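Local coordinates for MUTM (fpg) protein (Thermus thermophilus, PDB 1EE8) that is a MutM (Fpg) family protein that combines an Fpg N-terminal domain, an H2TH domain and a zinc finger holding a bound zinc ion, at residues T8-L13 / Y214-D218; E77-R83 / Y94-R100; L204-L209 / G222-H228. All coordinates share one frame; numbering follows the deposited sequence.

From the N terminus the chain first forms helix 3-17, whose residues 8-13 wait some two hundred residues for their partner, loop 214-218; their meeting, contact 1, closes the longest of the three loops. Within that span, contact 2 closes a short loop at the open end of the beta hairpin 82-88 and 92-96. Contact 3 closes a loop of twelve residues between 204-209, just after helix 184-203, and 222-228. It begins inside the span of contact 1 and ends beyond it, so these two cross, and they touch, chiefly through Tyr214. Contact 2 touches neither. Contacts 1 and 3 tie the N-terminal helix and the H2TH end to the segment leading toward the zinc finger.

Contact 1: T8-L13 / Y214-D218; sequences TTRRRL and YRQPD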
loop_
_atom_site.group_PDB
_atom_site.type_symbol
_atom_site.label_atom_id
_atom_site.label_comp_id
_atom_site.label_asym_id
_atom_site.label_seq_id
_atom_site.Cartn_x
_atom_site.Cartn_y
_atom_site.Cartn_z
ATOM N N THR A 8 -25.828 9.959 5.983
ATOM C CA THR A 8 -25.957 10.080 7.427
ATOM C C THR A 8 -24.678 9.580 8.096
ATOM O O THR A 8 -24.233 10.136 9.092
ATOM C CB THR A 8 -27.163 9.281 7.955
ATOM O OG1 THR A 8 -28.365 9.820 7.392
ATOM C CG2 THR A 8 -27.244 9.373 9.472
ATOM N N THR A 9 -24.091 8.525 7.543
ATOM C CA THR A 9 -22.860 7.973 8.085
ATOM C C THR A 9 -21.744 9.010 7.932
ATOM O O THR A 9 -20.982 9.268 8.871
ATOM C CB THR A 9 -22.491 6.666 7.350
ATOM O OG1 THR A 9 -23.488 5.669 7.636
ATOM C CG2 THR A 9 -21.126 6.159 7.789
ATOM N N ARG A 10 -21.667 9.619 6.751
ATOM C CA ARG A 10 -20.661 10.640 6.474
ATOM C C ARG A 10 -20.774 11.770 7.491
ATOM O O ARG A 10 -19.802 12.120 8.150
ATOM C CB ARG A 10 -20.849 11.199 5.058
ATOM C CG ARG A 10 -20.091 12.493 4.780
ATOM C CD ARG A 10 -20.266 12.968 3.338
ATOM N NE ARG A 10 -19.588 14.245 3.104
ATOM C CZ ARG A 10 -20.127 15.437 3.342
ATOM N NH1 ARG A 10 -21.368 15.533 3.811
ATOM N NH2 ARG A 10 -19.412 16.539 3.147
ATOM N N ARG A 11 -21.969 12.333 7.619
ATOM C CA ARG A 11 -22.200 13.427 8.559
ATOM C C ARG A 11 -21.921 13.048 10.007
ATOM O O ARG A 11 -21.382 13.851 10.762
ATOM C CB ARG A 11 -23.632 13.947 8.412
ATOM C CG ARG A 11 -23.900 14.509 7.019
ATOM C CD ARG A 11 -25.314 15.030 6.844
ATOM N NE ARG A 11 -25.473 15.595 5.505
ATOM C CZ ARG A 11 -26.481 16.378 5.133
ATOM N NH1 ARG A 11 -27.433 16.695 5.996
ATOM N NH2 ARG A 11 -26.526 16.844 3.896
ATOM N N ARG A 12 -22.266 11.827 10.402
ATOM C CA ARG A 12 -22.023 11.404 11.775
ATOM C C ARG A 12 -20.542 11.188 12.069
ATOM O O ARG A 12 -20.060 11.527 13.146
ATOM C CB ARG A 12 -22.785 10.116 12.088
ATOM C CG ARG A 12 -24.291 10.269 12.060
ATOM C CD ARG A 12 -24.766 11.266 13.108
ATOM N NE ARG A 12 -26.222 11.326 13.160
ATOM C CZ ARG A 12 -26.913 11.980 14.088
ATOM N NH1 ARG A 12 -26.276 12.637 15.050
ATOM N NH2 ARG A 12 -28.242 11.969 14.060
ATOM N N LEU A 13 -19.821 10.627 11.108
ATOM C CA LEU A 13 -18.405 10.361 11.305
ATOM C C LEU A 13 -17.478 11.568 11.198
ATOM O O LEU A 13 -16.491 11.642 11.921
ATOM C CB LEU A 13 -17.920 9.283 10.323
ATOM C CG LEU A 13 -18.467 7.861 10.444
ATOM C CD1 LEU A 13 -17.787 6.978 9.401
ATOM C CD2 LEU A 13 -18.227 7.314 11.840
ATOM N N TYR A 214 -29.751 -1.625 9.290
ATOM C CA TYR A 214 -29.096 -0.323 9.325
ATOM C C TYR A 214 -29.233 0.418 10.650
ATOM O O TYR A 214 -30.300 0.443 11.260
ATOM C CB TYR A 214 -29.639 0.578 8.218
ATOM C CG TYR A 214 -29.209 2.026 8.354
ATOM C CD1 TYR A 214 -27.875 2.401 8.173
ATOM C CD2 TYR A 214 -30.132 3.019 8.675
ATOM C CE1 TYR A 214 -27.477 3.728 8.308
ATOM C CE2 TYR A 214 -29.746 4.346 8.811
ATOM C CZ TYR A 214 -28.419 4.696 8.626
ATOM O OH TYR A 214 -28.040 6.015 8.750
ATOM N N ARG A 215 -28.132 1.031 11.069
ATOM C CA ARG A 215 -28.072 1.824 12.291
ATOM C C ARG A 215 -26.963 2.848 12.119
ATOM O O ARG A 215 -25.960 2.577 11.462
ATOM C CB ARG A 215 -27.760 0.945 13.507
ATOM C CG ARG A 215 -28.899 0.042 13.927
ATOM C CD ARG A 215 -28.567 -0.700 15.211
ATOM N NE ARG A 215 -29.739 -1.375 15.770
ATOM C CZ ARG A 215 -30.873 -0.761 16.102
ATOM N NH1 ARG A 215 -30.999 0.550 15.932
ATOM N NH2 ARG A 215 -31.879 -1.457 16.614
ATOM N N GLN A 216 -27.154 4.032 12.689
ATOM C CA GLN A 216 -26.145 5.080 12.611
ATOM C C GLN A 216 -24.927 4.588 13.398
ATOM O O GLN A 216 -25.017 3.595 14.119
ATOM C CB GLN A 216 -26.714 6.374 13.193
ATOM C CG GLN A 216 -27.879 6.923 12.373
ATOM C CD GLN A 216 -28.525 8.153 12.997
ATOM O OE1 GLN A 216 -27.838 9.074 13.442
ATOM N NE2 GLN A 216 -29.853 8.178 13.013
ATOM N N PRO A 217 -23.773 5.263 13.268
ATOM C CA PRO A 217 -22.574 4.824 13.995
ATOM C C PRO A 217 -22.730 4.531 15.487
ATOM O O PRO A 217 -22.266 3.487 15.965
ATOM C CB PRO A 217 -21.580 5.949 13.722
ATOM C CG PRO A 217 -21.948 6.350 12.324
ATOM C CD PRO A 217 -23.460 6.417 12.409
ATOM N N ASP A 218 -23.379 5.435 16.219
ATOM C CA ASP A 218 -23.568 5.243 17.653
ATOM C C ASP A 218 -24.546 4.123 17.998
ATOM O O ASP A 218 -24.621 3.692 19.150
ATOM C CB ASP A 218 -24.021 6.548 18.323
ATOM C CG ASP A 218 -25.339 7.063 17.778
ATOM O OD1 ASP A 218 -26.283 6.258 17.639
ATOM O OD2 ASP A 218 -25.435 8.279 17.502
HETATM O O HOH W 1 -25.525 6.087 9.628
#
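The N-terminal helix of the Fpg fold, helix 3-17, presents Thr8, Arg12 and Leu13 to loop 214-218, where Tyr214, Gln216 and Pro217 meet them. The Pro217 ring rests against the last turn of this segment: its CD lies 3.8 Å from CB of Arg12, and its CG is 3.9 Å from CD2 of Leu13. The ring and the Arg12 side chain cross at about a right angle, the proline meeting the aliphatic root of the arginine while the charged end runs on past it. A bend at chi2 (-62°) steers that end to Gln216, whose extended chain sets OE1 2.8 Å from NE of Arg12. The same OE1 is 3.0 Å from NH2 of Arg12; it approaches the guanidinium obliquely, with the amide and guanidinium planes 29° apart. In the fold, the helix rests on strand 53-58, where Thr9 touches Leu54 and Leu13 touches Phe56, whereas the loop follows helix 184-203 of the H2TH region; the contact therefore bridges the N-terminal domain and the polypeptide that leads to the zinc finger. Closer to the start of the helix, CG2 of Thr8 packs 3.8 Å from CG of Gln216, and CB of Thr8 comes within 3.5 Å of OH of Tyr214. The hydroxyl of Thr8 bonds back to O of Pro4. A water links the two sides, hydrogen-bonded to OH of Tyr214 at 2.7 Å and to OG1 of Thr9 at 2.9 Å. The water and Gly205 O together grip the phenol oxygen, while OG1 of Thr9 is also bonded to Glu5 O within its own helix.

Contact 2: E77-R83 / Y94-R100; sequences EPTPHTR and YFHDPRR
Two first torsions bring Thr79 and His96 together: chi1 of 170° swings the imidazole opposite its main-chain nitrogen, and chi1 of 70° wedges OG1 of Thr79 between its own N and carbonyl carbon. OG1 of Thr79 and ND1 of His96 then share a hydrogen bond of 2.6 Å, made at the ring edge near its plane. A type I turn from Thr79 to Thr82 holds the threonine there, tightened by Thr79 N donating to OG1 of Thr82. All this sits at the open end of the beta hairpin 82-88 and 92-96, where Thr82 and His96 form an antiparallel non-hydrogen-bonded pair. The flanking backbone bonds run from Arg83 N to Phe95 O (2.8 Å) and from Asp97 N to His81 O (3.0 Å). From strand 82-88 the Arg83 chain bends at chi2 and reaches past the end of strand 92-96: NE donates to Asp97 O at 3.0 Å, in the guanidinium plane, while Arg100 N reaches that oxygen from the opposite face of the carbonyl. NH2 of Arg83 adds a weak bond to Pro98 O. One face of this guanidinium carries the Arg100 side chain, CG nearest, with the two guanidinium planes 15° apart and their centres 4.5 Å apart. Toward the other end, CD of Pro78 lies over the face of the Tyr94 ring, 3.8 Å from its centroid, in a CH-pi contact.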
loop_
_atom_site.group_PDB
_atom_site.type_symbol
_atom_site.label_atom_id
_atom_site.label_comp_id
_atom_site.label_asym_id
_atom_site.label_seq_id
_atom_site.Cartn_x
_atom_site.Cartn_y
_atom_site.Cartn_z
ATOM N N GLU A 77 -18.861 0.933 18.309
ATOM C CA GLU A 77 -18.575 -0.188 19.210
ATOM C C GLU A 77 -18.503 -1.458 18.368
ATOM O O GLU A 77 -19.241 -1.598 17.401
ATOM C CB GLU A 77 -19.674 -0.356 20.261
ATOM C CG GLU A 77 -19.220 -0.010 21.657
ATOM C CD GLU A 77 -19.735 1.331 22.112
ATOM O OE1 GLU A 77 -19.628 2.302 21.326
ATOM O OE2 GLU A 77 -20.240 1.416 23.260
ATOM N N PRO A 78 -17.623 -2.397 18.729
ATOM C CA PRO A 78 -17.512 -3.633 17.948
ATOM C C PRO A 78 -18.768 -4.507 18.027
ATOM O O PRO A 78 -19.507 -4.468 19.011
ATOM C CB PRO A 78 -16.267 -4.300 18.531
ATOM C CG PRO A 78 -16.278 -3.839 19.958
ATOM C CD PRO A 78 -16.697 -2.400 19.878
ATOM N N THR A 79 -19.007 -5.280 16.973
ATOM C CA THR A 79 -20.170 -6.152 16.903
ATOM C C THR A 79 -19.713 -7.580 16.615
ATOM O O THR A 79 -18.571 -7.809 16.227
ATOM C CB THR A 79 -21.123 -5.739 15.757
ATOM O OG1 THR A 79 -20.506 -6.044 14.499
ATOM C CG2 THR A 79 -21.429 -4.256 15.817
ATOM N N PRO A 80 -20.605 -8.562 16.800
ATOM C CA PRO A 80 -20.193 -9.942 16.526
ATOM C C PRO A 80 -19.776 -10.145 15.070
ATOM O O PRO A 80 -19.049 -11.084 14.749
ATOM C CB PRO A 80 -21.439 -10.751 16.888
ATOM C CG PRO A 80 -22.019 -9.970 18.020
ATOM C CD PRO A 80 -21.890 -8.527 17.521
ATOM N N HIS A 81 -20.243 -9.265 14.188
ATOM C CA HIS A 81 -19.904 -9.376 12.772
ATOM C C HIS A 81 -18.985 -8.282 12.245
ATOM O O HIS A 81 -19.055 -7.903 11.075
ATOM C CB HIS A 81 -21.178 -9.443 11.922
ATOM C CG HIS A 81 -21.978 -10.684 12.154
ATOM N ND1 HIS A 81 -23.078 -10.717 12.983
ATOM C CD2 HIS A 81 -21.799 -11.954 11.715
ATOM C CE1 HIS A 81 -23.542 -11.952 13.047
ATOM N NE2 HIS A 81 -22.784 -12.722 12.287
ATOM N N THR A 82 -18.111 -7.780 13.110
ATOM C CA THR A 82 -17.160 -6.760 12.692
ATOM C C THR A 82 -16.088 -7.468 11.868
ATOM O O THR A 82 -15.534 -8.476 12.298
ATOM C CB THR A 82 -16.541 -6.054 13.910
ATOM O OG1 THR A 82 -17.558 -5.268 14.560
ATOM C CG2 THR A 82 -15.385 -5.139 13.476
ATOM N N ARG A 83 -15.815 -6.938 10.681
ATOM C CA ARG A 83 -14.842 -7.524 9.759
ATOM C C ARG A 83 -13.548 -6.726 9.685
ATOM O O ARG A 83 -12.526 -7.228 9.231
ATOM C CB ARG A 83 -15.437 -7.599 8.349
ATOM C CG ARG A 83 -16.828 -8.212 8.279
ATOM C CD ARG A 83 -16.835 -9.667 8.702
ATOM N NE ARG A 83 -18.175 -10.231 8.555
ATOM C CZ ARG A 83 -18.485 -11.501 8.789
ATOM N NH1 ARG A 83 -17.550 -12.350 9.185
ATOM N NH2 ARG A 83 -19.735 -11.918 8.629
ATOM N N TYR A 94 -15.572 0.552 13.689
ATOM C CA TYR A 94 -15.679 -0.862 13.334
ATOM C C TYR A 94 -16.590 -1.076 12.135
ATOM O O TYR A 94 -17.695 -0.538 12.089
ATOM C CB TYR A 94 -16.208 -1.675 14.517
ATOM C CG TYR A 94 -15.411 -1.468 15.782
ATOM C CD1 TYR A 94 -15.772 -0.484 16.701
ATOM C CD2 TYR A 94 -14.278 -2.238 16.049
ATOM C CE1 TYR A 94 -15.024 -0.270 17.864
ATOM C CE2 TYR A 94 -13.519 -2.031 17.205
ATOM C CZ TYR A 94 -13.903 -1.044 18.107
ATOM O OH TYR A 94 -13.164 -0.837 19.249
ATOM N N PHE A 95 -16.112 -1.860 11.171
ATOM C CA PHE A 95 -16.877 -2.155 9.971
ATOM C C PHE A 95 -17.699 -3.426 10.212
ATOM O O PHE A 95 -17.199 -4.544 10.130
ATOM C CB PHE A 95 -15.931 -2.319 8.774
ATOM C CG PHE A 95 -16.639 -2.494 7.454
ATOM C CD1 PHE A 95 -16.595 -3.713 6.784
ATOM C CD2 PHE A 95 -17.354 -1.447 6.888
ATOM C CE1 PHE A 95 -17.255 -3.892 5.563
ATOM C CE2 PHE A 95 -18.023 -1.610 5.667
ATOM C CZ PHE A 95 -17.973 -2.839 5.003
ATOM N N HIS A 96 -18.960 -3.208 10.549
ATOM C CA HIS A 96 -19.929 -4.254 10.828
ATOM C C HIS A 96 -20.493 -4.711 9.487
ATOM O O HIS A 96 -20.941 -3.883 8.694
ATOM C CB HIS A 96 -21.047 -3.659 11.687
ATOM C CG HIS A 96 -22.235 -4.553 11.851
ATOM N ND1 HIS A 96 -22.190 -5.730 12.570
ATOM C CD2 HIS A 96 -23.502 -4.442 11.389
ATOM C CE1 HIS A 96 -23.378 -6.304 12.544
ATOM N NE2 HIS A 96 -24.193 -5.543 11.834
ATOM N N ASP A 97 -20.462 -6.010 9.211
ATOM C CA ASP A 97 -20.998 -6.482 7.940
ATOM C C ASP A 97 -21.403 -7.951 7.970
ATOM O O ASP A 97 -20.646 -8.829 7.556
ATOM C CB ASP A 97 -19.980 -6.252 6.814
ATOM C CG ASP A 97 -20.574 -6.491 5.426
ATOM O OD1 ASP A 97 -19.803 -6.543 4.447
ATOM O OD2 ASP A 97 -21.814 -6.615 5.317
ATOM N N PRO A 98 -22.615 -8.229 8.457
ATOM C CA PRO A 98 -23.166 -9.584 8.555
ATOM C C PRO A 98 -23.080 -10.402 7.260
ATOM O O PRO A 98 -22.541 -11.499 7.260
ATOM C CB PRO A 98 -24.614 -9.333 8.963
ATOM C CG PRO A 98 -24.505 -8.106 9.811
ATOM C CD PRO A 98 -23.562 -7.238 9.005
ATOM N N ARG A 99 -23.602 -9.866 6.158
ATOM C CA ARG A 99 -23.607 -10.605 4.893
ATOM C C ARG A 99 -22.340 -10.556 4.048
ATOM O O ARG A 99 -22.257 -11.226 3.021
ATOM C CB ARG A 99 -24.822 -10.200 4.054
ATOM C CG ARG A 99 -26.148 -10.534 4.735
ATOM C CD ARG A 99 -27.298 -10.601 3.746
ATOM N NE ARG A 99 -27.072 -11.635 2.737
ATOM C CZ ARG A 99 -27.941 -11.962 1.785
ATOM N NH1 ARG A 99 -27.639 -12.913 0.914
ATOM N NH2 ARG A 99 -29.113 -11.346 1.708
ATOM N N ARG A 100 -21.361 -9.766 4.487
ATOM C CA ARG A 100 -20.063 -9.649 3.826
ATOM C C ARG A 100 -20.046 -9.130 2.392
ATOM O O ARG A 100 -19.187 -9.524 1.602
ATOM C CB ARG A 100 -19.330 -10.997 3.874
ATOM C CG ARG A 100 -19.342 -11.657 5.246
ATOM C CD ARG A 100 -18.451 -12.887 5.297
ATOM N NE ARG A 100 -17.038 -12.538 5.398
ATOM C CZ ARG A 100 -16.054 -13.430 5.475
ATOM N NH1 ARG A 100 -16.332 -14.729 5.455
ATOM N NH2 ARG A 100 -14.792 -13.028 5.582
#

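Contact 3: L204-L209 / G222-H228; sequences LGGSTL and GGFQTRH
Gln225 runs against Thr208 from root to tip. Its CB lies 3.5 Å from Thr208 O, and a chi1 of 63°, which tucks CG between the backbone N and carbonyl carbon, keeps CG at 3.4 Å from the same oxygen. The chain then bends at chi2 (-84°), carrying CD past this carbonyl until OE1 accepts a nearly straight hydrogen bond of 2.9 Å from Thr208 N; the donor stands well above the amide plane. The other branch, NE2, turns back to its own segment and donates to Gly222 O at 2.9 Å, so both ends of the amide are gripped and its rotation is fixed. Gly222 N in turn donates to OG1 of Thr208 over a short 2.6 Å, and that hydroxyl is also bonded to Tyr214 O. The segment 204-209 follows helix 184-203 of the H2TH region, which closes in a Schellman motif with Gly205, at positive phi, as its C-prime residue. Past the helix end the backbones interlock: Gly223 N donates to Leu204 O at 2.9 Å and Phe224 N to Gly206 O at 3.2 Å. Further along, OG of Ser207 shares a hydrogen bond of 2.8 Å with NE2 of His228, made at the imidazole edge; the serine hydroxyl also bonds Tyr163 OH of helix 161-170. CD2 of Leu204 lies over the guanidinium face of Arg227, whose NH1 forms a salt bridge with Glu200.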
loop_
_atom_site.group_PDB
_atom_site.type_symbol
_atom_site.label_atom_id
_atom_site.label_comp_id
_atom_site.label_asym_id
_atom_site.label_seq_id
_atom_site.Cartn_x
_atom_site.Cartn_y
_atom_site.Cartn_z
ATOM N N LEU A 204 -33.992 12.815 8.307
ATOM C CA LEU A 204 -34.355 11.849 9.343
ATOM C C LEU A 204 -33.302 10.778 9.621
ATOM O O LEU A 204 -33.563 9.816 10.344
ATOM C CB LEU A 204 -35.693 11.180 8.997
ATOM C CG LEU A 204 -36.964 11.962 9.357
ATOM C CD1 LEU A 204 -36.948 13.332 8.701
ATOM C CD2 LEU A 204 -38.183 11.175 8.922
ATOM N N GLY A 205 -32.116 10.939 9.042
ATOM C CA GLY A 205 -31.041 9.987 9.282
ATOM C C GLY A 205 -31.120 8.608 8.649
ATOM O O GLY A 205 -30.627 7.633 9.226
ATOM N N GLY A 206 -31.722 8.508 7.468
ATOM C CA GLY A 206 -31.814 7.217 6.809
ATOM C C GLY A 206 -32.957 6.343 7.300
ATOM O O GLY A 206 -33.695 6.714 8.220
ATOM N N SER A 207 -33.091 5.166 6.693
ATOM C CA SER A 207 -34.166 4.238 7.034
ATOM C C SER A 207 -33.729 2.940 7.700
ATOM O O SER A 207 -32.897 2.196 7.171
ATOM C CB SER A 207 -34.970 3.882 5.779
ATOM O OG SER A 207 -35.588 5.026 5.220
ATOM N N THR A 208 -34.299 2.671 8.867
ATOM C CA THR A 208 -34.008 1.436 9.569
ATOM C C THR A 208 -35.218 0.544 9.340
ATOM O O THR A 208 -36.297 0.795 9.869
ATOM C CB THR A 208 -33.803 1.670 11.071
ATOM O OG1 THR A 208 -32.621 2.455 11.268
ATOM C CG2 THR A 208 -33.653 0.337 11.799
ATOM N N LEU A 209 -35.024 -0.487 8.527
ATOM C CA LEU A 209 -36.086 -1.417 8.182
ATOM C C LEU A 209 -36.466 -2.357 9.320
ATOM O O LEU A 209 -36.121 -2.129 10.486
ATOM C CB LEU A 209 -35.670 -2.232 6.951
ATOM C CG LEU A 209 -35.201 -1.409 5.744
ATOM C CD1 LEU A 209 -34.867 -2.339 4.586
ATOM C CD2 LEU A 209 -36.282 -0.422 5.341
ATOM N N GLY A 222 -32.370 4.904 12.229
ATOM C CA GLY A 222 -32.758 6.060 11.441
ATOM C C GLY A 222 -34.214 6.350 11.761
ATOM O O GLY A 222 -34.803 5.671 12.603
ATOM N N GLY A 223 -34.811 7.333 11.097
ATOM C CA GLY A 223 -36.198 7.643 11.387
ATOM C C GLY A 223 -37.073 7.952 10.187
ATOM O O GLY A 223 -38.157 8.515 10.348
ATOM N N PHE A 224 -36.623 7.588 8.989
ATOM C CA PHE A 224 -37.411 7.864 7.787
ATOM C C PHE A 224 -38.412 6.759 7.506
ATOM O O PHE A 224 -39.383 6.969 6.777
ATOM C CB PHE A 224 -36.505 8.045 6.563
ATOM C CG PHE A 224 -37.244 8.481 5.324
ATOM C CD1 PHE A 224 -37.549 7.569 4.317
ATOM C CD2 PHE A 224 -37.653 9.802 5.175
ATOM C CE1 PHE A 224 -38.255 7.967 3.180
ATOM C CE2 PHE A 224 -38.356 10.214 4.046
ATOM C CZ PHE A 224 -38.660 9.294 3.044
ATOM N N GLN A 225 -38.180 5.585 8.085
ATOM C CA GLN A 225 -39.078 4.456 7.872
ATOM C C GLN A 225 -40.514 4.776 8.286
ATOM O O GLN A 225 -41.450 4.103 7.852
ATOM C CB GLN A 225 -38.574 3.209 8.617
ATOM C CG GLN A 225 -38.505 3.323 10.140
ATOM C CD GLN A 225 -37.216 3.967 10.632
ATOM O OE1 GLN A 225 -36.411 4.453 9.842
ATOM N NE2 GLN A 225 -37.021 3.974 11.950
ATOM N N THR A 226 -40.687 5.805 9.115
ATOM C CA THR A 226 -42.017 6.210 9.565
ATOM C C THR A 226 -42.724 6.970 8.450
ATOM O O THR A 226 -43.950 7.109 8.457
ATOM C CB THR A 226 -41.951 7.110 10.824
ATOM O OG1 THR A 226 -41.302 8.346 10.504
ATOM C CG2 THR A 226 -41.172 6.411 11.939
ATOM N N ARG A 227 -41.945 7.456 7.487
ATOM C CA ARG A 227 -42.485 8.194 6.351
ATOM C C ARG A 227 -42.703 7.264 5.154
ATOM O O ARG A 227 -43.230 7.689 4.124
ATOM C CB ARG A 227 -41.527 9.318 5.932
ATOM C CG ARG A 227 -41.223 10.368 7.001
ATOM C CD ARG A 227 -42.425 11.245 7.303
ATOM N NE ARG A 227 -42.041 12.496 7.954
ATOM C CZ ARG A 227 -41.342 13.465 7.365
ATOM N NH1 ARG A 227 -40.947 13.333 6.106
ATOM N NH2 ARG A 227 -41.031 14.568 8.036
ATOM N N HIS A 228 -42.287 6.005 5.278
ATOM C CA HIS A 228 -42.458 5.053 4.182
ATOM C C HIS A 228 -43.924 4.848 3.835
ATOM O O HIS A 228 -44.751 4.580 4.708
ATOM C CB HIS A 228 -41.836 3.700 4.527
ATOM C CG HIS A 228 -40.339 3.713 4.547
ATOM N ND1 HIS A 228 -39.589 2.575 4.746
ATOM C CD2 HIS A 228 -39.454 4.729 4.414
ATOM C CE1 HIS A 228 -38.306 2.890 4.736
ATOM N NE2 HIS A 228 -38.197 4.191 4.536
#